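Local structure of phosphatidylserine synthase (Haemophilus influenzae, 3HSI) at residues 303-308 with 353-358. The protein is a phosphatidylserine synthase of the phospholipase D superfamily, whose members are built around broad mixed beta-sheets flanked by helices. Sequence-based numbering, arbitrary orientation.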
# COMPACT_ATOMS: atom_id res chain seq x y z
N ILE C 303 8.87 21.79 16.73
CA ILE C 303 9.17 20.56 16.01
C ILE C 303 10.67 20.37 16.01
O ILE C 303 11.42 21.31 15.70
CB ILE C 303 8.63 20.62 14.56
CG1 ILE C 303 7.11 20.89 14.59
CG2 ILE C 303 8.99 19.30 13.82
CD1 ILE C 303 6.45 21.19 13.19
N ILE C 304 11.10 19.19 16.41
CA ILE C 304 12.52 18.90 16.49
C ILE C 304 12.81 17.74 15.55
O ILE C 304 12.27 16.67 15.72
CB ILE C 304 12.95 18.51 17.95
CG1 ILE C 304 12.30 19.46 18.96
CG2 ILE C 304 14.49 18.49 18.07
CD1 ILE C 304 12.73 19.27 20.52
N VAL C 305 13.65 17.98 14.55
CA VAL C 305 14.08 16.94 13.60
C VAL C 305 15.58 17.00 13.47
O VAL C 305 16.21 17.95 13.93
CB VAL C 305 13.46 17.17 12.19
CG1 VAL C 305 11.99 16.86 12.23
CG2 VAL C 305 13.69 18.60 11.72
N GLY C 306 16.15 15.97 12.86
CA GLY C 306 17.55 15.97 12.53
C GLY C 306 17.82 16.85 11.33
O GLY C 306 17.01 16.95 10.39
N ASP C 307 18.97 17.52 11.39
CA ASP C 307 19.66 18.03 10.20
C ASP C 307 19.86 16.89 9.21
O ASP C 307 20.07 15.76 9.62
CB ASP C 307 21.05 18.56 10.61
CG ASP C 307 21.65 19.52 9.59
OD1 ASP C 307 21.82 20.72 9.93
OD2 ASP C 307 22.00 19.09 8.47
N LYS C 308 19.78 17.21 7.91
CA LYS C 308 20.23 16.35 6.80
C LYS C 308 21.34 15.37 7.17
O LYS C 308 21.27 14.18 6.88
CB LYS C 308 20.87 17.24 5.72
CG LYS C 308 19.97 17.84 4.73
CD LYS C 308 20.71 18.14 3.41
CE LYS C 308 21.91 19.11 3.48
NZ LYS C 308 21.60 20.53 3.86
N VAL C 353 11.21 25.64 15.16
CA VAL C 353 11.71 24.51 14.42
C VAL C 353 13.13 24.36 14.87
O VAL C 353 13.90 25.31 14.78
CB VAL C 353 11.60 24.73 12.89
CG1 VAL C 353 12.37 23.63 12.11
CG2 VAL C 353 10.14 24.74 12.46
N ARG C 354 13.48 23.19 15.37
CA ARG C 354 14.83 22.96 15.83
C ARG C 354 15.49 21.88 15.03
O ARG C 354 14.86 20.85 14.75
CB ARG C 354 14.83 22.51 17.28
CG ARG C 354 14.84 23.61 18.24
CD ARG C 354 14.51 23.01 19.55
NE ARG C 354 14.28 24.03 20.55
CZ ARG C 354 15.23 24.66 21.21
NH1 ARG C 354 16.52 24.42 20.98
NH2 ARG C 354 14.87 25.55 22.11
N LEU C 355 16.74 22.10 14.65
CA LEU C 355 17.49 21.10 13.92
C LEU C 355 18.59 20.52 14.80
O LEU C 355 19.44 21.27 15.33
CB LEU C 355 18.11 21.71 12.67
CG LEU C 355 17.18 22.15 11.52
CD1 LEU C 355 18.04 22.71 10.42
CD2 LEU C 355 16.37 21.00 10.98
N TRP C 356 18.59 19.19 14.92
CA TRP C 356 19.58 18.48 15.73
C TRP C 356 20.75 18.09 14.87
O TRP C 356 20.57 17.61 13.74
CB TRP C 356 18.95 17.23 16.38
CG TRP C 356 19.81 16.50 17.40
CD1 TRP C 356 19.76 16.66 18.78
CD2 TRP C 356 20.79 15.47 17.15
NE1 TRP C 356 20.67 15.79 19.38
CE2 TRP C 356 21.32 15.07 18.41
CE3 TRP C 356 21.32 14.90 15.97
CZ2 TRP C 356 22.32 14.08 18.54
CZ3 TRP C 356 22.31 13.93 16.08
CH2 TRP C 356 22.80 13.51 17.38
N ARG C 357 21.95 18.27 15.42
CA ARG C 357 23.17 17.90 14.73
C ARG C 357 24.31 17.75 15.75
O ARG C 357 24.48 18.59 16.59
CB ARG C 357 23.53 18.97 13.73
CG ARG C 357 24.71 18.57 12.85
CD ARG C 357 25.03 19.63 11.83
NE ARG C 357 26.11 19.10 11.02
CZ ARG C 357 26.54 19.59 9.86
NH1 ARG C 357 26.00 20.67 9.32
NH2 ARG C 357 27.55 18.95 9.25
N ASP C 358 25.08 16.67 15.64
CA ASP C 358 26.22 16.40 16.51
C ASP C 358 27.27 15.60 15.72
O ASP C 358 27.29 14.37 15.76
CB ASP C 358 25.77 15.63 17.75
CG ASP C 358 26.94 15.22 18.65
OD1 ASP C 358 27.99 15.90 18.62
OD2 ASP C 358 26.81 14.19 19.36
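Two parallel strands of a PLD-like alpha/beta domain, 303-306 and 353-356, joined by a beta-alpha-beta crossover through helices 327-341 and 343-348, illustrate how a sheet can be compact along its backbone and slack at its charged fringe. Four backbone hydrogen bonds carry the pairing. Arg354 N gives the straightest, to Ile303 O (2.8 Å, 171° at the hydrogen), and Arg354 O returns one to Val305 N; Val305 O then takes one from Trp356 N. Helix 327-341 covers the face bearing Ile303, Val305, Val353 and Leu355. There Val305 and Leu355 lie alongside each other, CG2 meeting CD2 at 3.7 Å; chi1 of -71° sets Val305 CG1 anti to its carbonyl carbon, which puts CG2 in the crowded position beside both N and C. On the other face, Ile304 CG2 rests 4.1 Å from Arg354 CB, while the extended arginine carries its guanidinium away to Glu302 and Thr419. Only the charged ends of Asp307 and exposed Arg357 meet loosely: the side chains pass at a slant, and Asp307 OD1 is 4.2 Å from Arg357 NH1, too far for a salt bridge; Asp307 OD2 instead accepts a hydrogen bond from Val309 N. The backbone grip lasts through Asp307 N, bonded to Trp356 O at 2.8 Å in the carbonyl plane.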